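Local coordinates for pyridoxal kinase (Lactobacillus plantarum, PDB 3H74), which probably phosphorylates pyridoxal with ATP to give pyridoxal 5'-phosphate, as a pyridoxal kinase of the ribokinase superfamily, at residues P38-S43 with P52-L57; V8-S13 with Q77-Y82. All blocks are in the same frame, centred on the assembly; numbering follows the deposited sequence.

Contacts 1 and 2 belong to one mixed sheet with the alpha/beta layout of the ribokinase superfamily, their centres about 13 Å apart. Contact 2 (8-13 with 77-82) is a buried parallel pairing, its centre about 8 Å from the centre of the chain; contact 1 (38-43 with 52-57) is an antiparallel hairpin at the sheet's edge, about 18 Å from the chain's centre. Strand 32-42 joins them by lying beside strand 4-13, with Leu42 N 2.9 Å from Leu12 O. Thr39 is the second junction, its OG1 lying 2.8 Å from Tyr82 O in a probable hydrogen bond. In relatives, the substrate pocket lies at the C-terminal ends of the parallel strands, consistent with contact 2 ending near it.

Contact 1. Residues P38-S43 with P52-L57; sequences PTSLLS and PAVVDL
Leu41 O accepts a hydrogen bond from Val55 N at 2.8 Å and also meets Val54 CA in a CA-H...O contact. This is the centre of a beta hairpin in which strand 54-55 runs antiparallel to the end of strand 32-42 and forms the edge of the mixed sheet. Leu41 and Val55 make the hydrogen-bonded pair, their side chains side by side and pointing the same way. Leu42 and Val54 make the non-hydrogen-bonded pair on the other face, where both CG and CD2 of Leu42 rest on Val54 CG2. Towards the loop, Ser43 and Ala53 are tied twice: Ser43 N donates to Ala53 O, and Ala53 N donates to Ser43 OG at 2.9 Å. Ser43 OG sits between its own N and carbonyl carbon (chi1 53°), and Pro52 CB comes within 3.5 Å of it. At the other end of the hairpin, water replaces direct pairing. One water donates to Thr39 O and accepts from Leu57 N; another joins Ser40 OG to Val55 O, to which it donates. Leu57 closes this end with its CD1 branch, which packs against Leu41 CB and lies 3.9 Å from Pro38 CB. The same Leu57 CD1 comes within 3.5 Å of Pro38 O.

Contact 2. Residues V8-S13 with Q77-Y82; sequences VAEDLS and QALIGY
Ala9 pairs with Ile80 and Val8 with Leu79 in parallel register, the two strands running 14° apart, with Ala9 N donating to Leu79 O and Gly81 N donating to Ala9 O at 2.9 Å. Strand 4-13 has strand 77-80 on one side and strand 32-42 on the other, an interior strand in the parallel core of the sheet. Val8 and Leu79 lie side by side on the face packed by helix 19-29, Val8 CG1 meeting Leu79 CD2; Val8 also touches Leu20 and Leu27 of that helix. On the opposite face, Ala9 CB packs against Ile80 CD1 at 4.0 Å, while Ile80 CG2 comes near Ala9 O.

Beyond the Gly81 N bond no further N-H...O bond joins the two segments; Glu10 CA-H contacts Tyr82 O, with CA and O 3.3 Å apart. Glu10 CB lies 3.8 Å from Gly81 CA. The Glu10 chain is extended beyond CG, and OE1 lies 3.7 Å from the same CA. Asp11 and Tyr82 cross at about a right angle, the carboxylate and ring planes 83° apart. With CG between its own N and carbonyl carbon (chi1 56°), the Asp11 carboxylate is set beside Tyr82. Asp11 OD1 approaches Tyr82 CB at 3.3 Å and CG a little farther off, while Asp11 CB lies near CD2. A water donates to Asp11 OD1 and accepts from Tyr82 N. Asp11 OD2 is hydrogen-bonded to Ser19 OG, and Tyr82 O to Thr39 OG1. Both carboxylate oxygens of this buried aspartate therefore have a polar partner, which would be expected to fix its rotation, while the water adds a link from Asp11 to Tyr82 N.

Contact 1. Residues P38-S43 with P52-L57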
ATOM      1  N   PRO A  38     -10.740   1.116   9.315  1.00  4.55           N
ATOM      2  CA  PRO A  38      -9.593   0.691  10.116  1.00  4.79           C
ATOM      3  C   PRO A  38      -9.541  -0.825  10.291  1.00  4.86           C
ATOM      4  O   PRO A  38     -10.549  -1.444  10.633  1.00  5.65           O
ATOM      5  CB  PRO A  38      -9.838   1.374  11.475  1.00  4.72           C
ATOM      6  CG  PRO A  38     -10.750   2.545  11.154  1.00  5.35           C
ATOM      7  CD  PRO A  38     -11.651   1.984  10.083  1.00  5.11           C
ATOM      8  N   THR A  39      -8.365  -1.403  10.068  1.00  4.43           N
ATOM      9  CA  THR A  39      -8.129  -2.812  10.367  1.00  5.01           C
ATOM     10  C   THR A  39      -7.605  -2.965  11.796  1.00  5.24           C
ATOM     11  O   THR A  39      -7.649  -4.058  12.366  1.00  5.84           O
ATOM     12  CB  THR A  39      -7.122  -3.413   9.384  1.00  5.22           C
ATOM     13  OG1 THR A  39      -5.978  -2.562   9.359  1.00  5.64           O
ATOM     14  CG2 THR A  39      -7.698  -3.498   7.979  1.00  5.89           C
ATOM     15  N   SER A  40      -7.108  -1.853  12.341  1.00  5.32           N
ATOM     16  CA  SER A  40      -6.558  -1.741  13.687  1.00  5.82           C
ATOM     17  C   SER A  40      -6.699  -0.261  14.030  1.00  5.43           C
ATOM     18  O   SER A  40      -6.610   0.584  13.133  1.00  5.66           O
ATOM     19  CB  SER A  40      -5.079  -2.146  13.703  1.00  6.48           C
ATOM     20  OG  SER A  40      -4.523  -2.062  15.011  1.00  6.75           O
ATOM     21  N   LEU A  41      -6.935   0.056  15.305  1.00  5.28           N
ATOM     22  CA  LEU A  41      -7.077   1.440  15.741  1.00  5.18           C
ATOM     23  C   LEU A  41      -6.084   1.677  16.877  1.00  4.75           C
ATOM     24  O   LEU A  41      -6.120   0.970  17.894  1.00  5.39           O
ATOM     25  CB  LEU A  41      -8.512   1.694  16.203  1.00  5.96           C
ATOM     26  CG  LEU A  41      -8.835   3.099  16.701  1.00  6.42           C
ATOM     27  CD1 LEU A  41      -8.551   4.202  15.672  1.00  8.34           C
ATOM     28  CD2 LEU A  41     -10.289   3.142  17.153  1.00  7.87           C
ATOM     29  N   LEU A  42      -5.197   2.655  16.708  1.00  4.46           N
ATOM     30  CA  LEU A  42      -4.067   2.866  17.631  1.00  4.39           C
ATOM     31  C   LEU A  42      -4.016   4.300  18.100  1.00  4.41           C
ATOM     32  O   LEU A  42      -4.342   5.222  17.342  1.00  4.88           O
ATOM     33  CB  LEU A  42      -2.731   2.553  16.955  1.00  5.12           C
ATOM     34  CG  LEU A  42      -2.544   1.192  16.279  1.00  5.33           C
ATOM     35  CD1 LEU A  42      -3.023   1.197  14.820  1.00  5.97           C
ATOM     36  CD2 LEU A  42      -1.070   0.816  16.304  1.00  6.68           C
ATOM     37  N   SER A  43      -3.541   4.504  19.327  1.00  4.89           N
ATOM     38  CA  SER A  43      -3.338   5.861  19.848  1.00  5.03           C
ATOM     39  C   SER A  43      -2.277   6.629  19.035  1.00  5.02           C
ATOM     40  O   SER A  43      -2.403   7.849  18.815  1.00  4.89           O
ATOM     41  CB  SER A  43      -2.937   5.819  21.320  1.00  5.09           C
ATOM     42  OG  SER A  43      -1.817   4.964  21.500  1.00  5.40           O
ATOM     43  N   PRO A  52       1.786   1.709  21.955  1.00  6.72           N
ATOM     44  CA  PRO A  52       0.487   2.354  21.805  1.00  6.83           C
ATOM     45  C   PRO A  52      -0.673   1.585  22.418  1.00  6.40           C
ATOM     46  O   PRO A  52      -0.573   0.382  22.691  1.00  6.74           O
ATOM     47  CB  PRO A  52       0.308   2.472  20.287  1.00  7.36           C
ATOM     48  CG  PRO A  52       1.351   1.674  19.667  1.00  9.53           C
ATOM     49  CD  PRO A  52       2.267   1.107  20.700  1.00  6.77           C
ATOM     50  N   ALA A  53      -1.774   2.306  22.621  1.00  6.00           N
ATOM     51  CA  ALA A  53      -3.039   1.727  23.064  1.00  6.41           C
ATOM     52  C   ALA A  53      -3.824   1.339  21.813  1.00  6.49           C
ATOM     53  O   ALA A  53      -4.127   2.197  20.975  1.00  6.16           O
ATOM     54  CB  ALA A  53      -3.817   2.731  23.891  1.00  7.17           C
ATOM     55  N   VAL A  54      -4.152   0.061  21.673  1.00  6.35           N
ATOM     56  CA  VAL A  54      -4.661  -0.474  20.419  1.00  7.27           C
ATOM     57  C   VAL A  54      -5.966  -1.219  20.640  1.00  7.53           C
ATOM     58  O   VAL A  54      -6.067  -2.042  21.559  1.00  8.87           O
ATOM     59  CB  VAL A  54      -3.637  -1.456  19.802  1.00  7.26           C
ATOM     60  CG1 VAL A  54      -4.165  -2.082  18.501  1.00  8.73           C
ATOM     61  CG2 VAL A  54      -2.294  -0.763  19.552  1.00  7.90           C
ATOM     62  N   VAL A  55      -6.961  -0.942  19.799  1.00  6.97           N
ATOM     63  CA  VAL A  55      -8.211  -1.697  19.801  1.00  7.07           C
ATOM     64  C   VAL A  55      -8.076  -2.860  18.829  1.00  7.45           C
ATOM     65  O   VAL A  55      -7.704  -2.673  17.664  1.00  6.94           O
ATOM     66  CB  VAL A  55      -9.410  -0.837  19.369  1.00  7.00           C
ATOM     67  CG1 VAL A  55     -10.704  -1.637  19.503  1.00  8.51           C
ATOM     68  CG2 VAL A  55      -9.489   0.429  20.193  1.00  8.45           C
ATOM     69  N   ASP A  56      -8.374  -4.061  19.322  1.00  8.24           N
ATOM     70  CA  ASP A  56      -8.443  -5.254  18.503  1.00  8.85           C
ATOM     71  C   ASP A  56      -9.774  -5.238  17.751  1.00  8.15           C
ATOM     72  O   ASP A  56     -10.836  -5.281  18.362  1.00  8.43           O
ATOM     73  CB  ASP A  56      -8.330  -6.481  19.415  1.00  9.88           C
ATOM     74  CG  ASP A  56      -8.311  -7.794  18.659  1.00 11.68           C
ATOM     75  OD1 ASP A  56      -8.464  -7.792  17.428  1.00 10.80           O
ATOM     76  OD2 ASP A  56      -8.138  -8.852  19.319  1.00 14.48           O
ATOM     77  N   LEU A  57      -9.707  -5.149  16.426  1.00  7.39           N
ATOM     78  CA  LEU A  57     -10.909  -5.058  15.590  1.00  7.80           C
ATOM     79  C   LEU A  57     -11.244  -6.385  14.902  1.00  8.31           C
ATOM     80  O   LEU A  57     -12.059  -6.432  13.977  1.00  7.97           O
ATOM     81  CB  LEU A  57     -10.794  -3.908  14.576  1.00  7.58           C
ATOM     82  CG  LEU A  57     -10.644  -2.509  15.181  1.00  6.68           C
ATOM     83  CD1 LEU A  57     -10.357  -1.474  14.093  1.00  6.12           C
ATOM     84  CD2 LEU A  57     -11.881  -2.126  15.979  1.00  6.55           C
TER
HETATM   85  O   HOH W   1      -7.436  -5.387  14.740  1.00  7.40           O
HETATM   86  O   HOH W   2      -5.747  -4.078  16.335  1.00  9.76           O

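Contact 2. Residues V8-S13 with Q77-Y82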
ATOM      1  N   VAL A   8     -10.853   1.676   1.453  1.00  6.14           N
ATOM      2  CA  VAL A   8      -9.463   1.646   1.916  1.00  5.71           C
ATOM      3  C   VAL A   8      -9.457   0.981   3.275  1.00  5.30           C
ATOM      4  O   VAL A   8     -10.029   1.534   4.227  1.00  5.62           O
ATOM      5  CB  VAL A   8      -8.825   3.057   2.011  1.00  6.14           C
ATOM      6  CG1 VAL A   8      -7.364   2.945   2.422  1.00  6.83           C
ATOM      7  CG2 VAL A   8      -8.960   3.782   0.688  1.00  6.95           C
ATOM      8  N   ALA A   9      -8.838  -0.197   3.365  1.00  5.22           N
ATOM      9  CA  ALA A   9      -8.774  -0.930   4.622  1.00  5.33           C
ATOM     10  C   ALA A   9      -7.321  -1.033   5.053  1.00  5.20           C
ATOM     11  O   ALA A   9      -6.519  -1.702   4.392  1.00  5.42           O
ATOM     12  CB  ALA A   9      -9.394  -2.308   4.480  1.00  6.08           C
ATOM     13  N   GLU A  10      -6.987  -0.332   6.137  1.00  5.03           N
ATOM     14  CA  GLU A  10      -5.652  -0.367   6.723  1.00  5.24           C
ATOM     15  C   GLU A  10      -5.731   0.213   8.118  1.00  4.97           C
ATOM     16  O   GLU A  10      -6.803   0.594   8.573  1.00  4.95           O
ATOM     17  CB  GLU A  10      -4.619   0.357   5.840  1.00  5.57           C
ATOM     18  CG  GLU A  10      -4.905   1.828   5.607  1.00  6.26           C
ATOM     19  CD  GLU A  10      -4.205   2.357   4.377  1.00  9.39           C
ATOM     20  OE1 GLU A  10      -4.046   1.609   3.390  1.00 11.52           O
ATOM     21  OE2 GLU A  10      -3.849   3.537   4.366  1.00 10.14           O
ATOM     22  N   ASP A  11      -4.603   0.275   8.810  1.00  5.08           N
ATOM     23  CA  ASP A  11      -4.623   0.758  10.186  1.00  5.98           C
ATOM     24  C   ASP A  11      -4.911   2.249  10.254  1.00  5.84           C
ATOM     25  O   ASP A  11      -4.592   2.997   9.322  1.00  6.02           O
ATOM     26  CB  ASP A  11      -3.291   0.461  10.864  1.00  6.81           C
ATOM     27  CG  ASP A  11      -2.117   1.052  10.102  1.00  8.43           C
ATOM     28  OD1 ASP A  11      -1.811   0.562   9.011  1.00  8.65           O
ATOM     29  OD2 ASP A  11      -1.510   2.043  10.579  1.00 12.29           O
ATOM     30  N   LEU A  12      -5.517   2.669  11.356  1.00  5.44           N
ATOM     31  CA  LEU A  12      -5.653   4.079  11.689  1.00  5.40           C
ATOM     32  C   LEU A  12      -4.954   4.310  13.019  1.00  4.90           C
ATOM     33  O   LEU A  12      -5.363   3.759  14.047  1.00  5.17           O
ATOM     34  CB  LEU A  12      -7.125   4.483  11.789  1.00  5.95           C
ATOM     35  CG  LEU A  12      -7.377   5.913  12.274  1.00  7.13           C
ATOM     36  CD1 LEU A  12      -6.771   6.946  11.332  1.00  8.72           C
ATOM     37  CD2 LEU A  12      -8.869   6.155  12.426  1.00  8.22           C
ATOM     38  N   SER A  13      -3.905   5.132  12.996  1.00  5.25           N
ATOM     39  CA  SER A  13      -3.331   5.653  14.233  1.00  6.00           C
ATOM     40  C   SER A  13      -3.729   7.109  14.377  1.00  5.63           C
ATOM     41  O   SER A  13      -3.586   7.909  13.438  1.00  6.30           O
ATOM     42  CB  SER A  13      -1.814   5.490  14.302  1.00  6.66           C
ATOM     43  OG  SER A  13      -1.181   5.749  13.070  1.00  9.03           O
ATOM     44  N   GLN A  77     -13.720   0.353  -6.273  1.00 11.37           N
ATOM     45  CA  GLN A  77     -12.319   0.017  -6.120  1.00  9.73           C
ATOM     46  C   GLN A  77     -12.007  -0.301  -4.664  1.00  8.36           C
ATOM     47  O   GLN A  77     -12.763   0.086  -3.763  1.00  8.04           O
ATOM     48  CB  GLN A  77     -11.448   1.193  -6.550  1.00 10.46           C
ATOM     49  CG  GLN A  77     -11.563   1.598  -8.011  1.00 11.57           C
ATOM     50  CD  GLN A  77     -12.458   2.800  -8.248  1.00 12.18           C
ATOM     51  OE1 GLN A  77     -12.946   3.445  -7.316  1.00 10.83           O
ATOM     52  NE2 GLN A  77     -12.647   3.128  -9.510  1.00 11.86           N
ATOM     53  N   ALA A  78     -10.884  -0.976  -4.431  1.00  6.99           N
ATOM     54  CA  ALA A  78     -10.412  -1.228  -3.076  1.00  6.83           C
ATOM     55  C   ALA A  78      -8.902  -1.183  -3.019  1.00  6.20           C
ATOM     56  O   ALA A  78      -8.219  -1.643  -3.947  1.00  5.77           O
ATOM     57  CB  ALA A  78     -10.908  -2.571  -2.566  1.00  6.99           C
ATOM     58  N   LEU A  79      -8.411  -0.614  -1.918  1.00  5.98           N
ATOM     59  CA  LEU A  79      -7.004  -0.616  -1.567  1.00  5.63           C
ATOM     60  C   LEU A  79      -6.886  -1.239  -0.189  1.00  5.18           C
ATOM     61  O   LEU A  79      -7.542  -0.792   0.761  1.00  5.26           O
ATOM     62  CB  LEU A  79      -6.455   0.812  -1.538  1.00  6.05           C
ATOM     63  CG  LEU A  79      -5.089   1.040  -0.885  1.00  6.05           C
ATOM     64  CD1 LEU A  79      -3.980   0.289  -1.613  1.00  6.43           C
ATOM     65  CD2 LEU A  79      -4.774   2.520  -0.824  1.00  7.04           C
ATOM     66  N   ILE A  80      -6.053  -2.265  -0.076  1.00  5.41           N
ATOM     67  CA  ILE A  80      -5.826  -2.918   1.212  1.00  5.75           C
ATOM     68  C   ILE A  80      -4.381  -2.696   1.614  1.00  5.82           C
ATOM     69  O   ILE A  80      -3.467  -3.060   0.859  1.00  6.16           O
ATOM     70  CB  ILE A  80      -6.114  -4.453   1.172  1.00  6.28           C
ATOM     71  CG1 ILE A  80      -7.433  -4.773   0.447  1.00  6.64           C
ATOM     72  CG2 ILE A  80      -6.045  -5.049   2.573  1.00  6.82           C
ATOM     73  CD1 ILE A  80      -8.698  -4.157   1.050  1.00  8.08           C
ATOM     74  N   GLY A  81      -4.179  -2.079   2.773  1.00  5.31           N
ATOM     75  CA  GLY A  81      -2.849  -1.914   3.349  1.00  5.95           C
ATOM     76  C   GLY A  81      -2.664  -2.873   4.510  1.00  5.97           C
ATOM     77  O   GLY A  81      -3.147  -3.999   4.471  1.00  6.24           O
ATOM     78  N   TYR A  82      -1.956  -2.425   5.542  1.00  6.31           N
ATOM     79  CA  TYR A  82      -1.708  -3.249   6.726  1.00  6.76           C
ATOM     80  C   TYR A  82      -3.002  -3.860   7.261  1.00  6.20           C
ATOM     81  O   TYR A  82      -3.973  -3.141   7.513  1.00  6.13           O
ATOM     82  CB  TYR A  82      -1.047  -2.405   7.822  1.00  7.32           C
ATOM     83  CG  TYR A  82      -0.845  -3.132   9.132  1.00  8.11           C
ATOM     84  CD1 TYR A  82       0.371  -3.740   9.433  1.00  9.34           C
ATOM     85  CD2 TYR A  82      -1.870  -3.208  10.075  1.00  8.57           C
ATOM     86  CE1 TYR A  82       0.559  -4.408  10.644  1.00 10.28           C
ATOM     87  CE2 TYR A  82      -1.693  -3.885  11.285  1.00  9.86           C
ATOM     88  CZ  TYR A  82      -0.471  -4.479  11.552  1.00 10.50           C
ATOM     89  OH  TYR A  82      -0.254  -5.145  12.745  1.00 11.51           O
TER
HETATM   90  O   HOH W   3      -1.160   0.414   6.139  1.00 14.40           O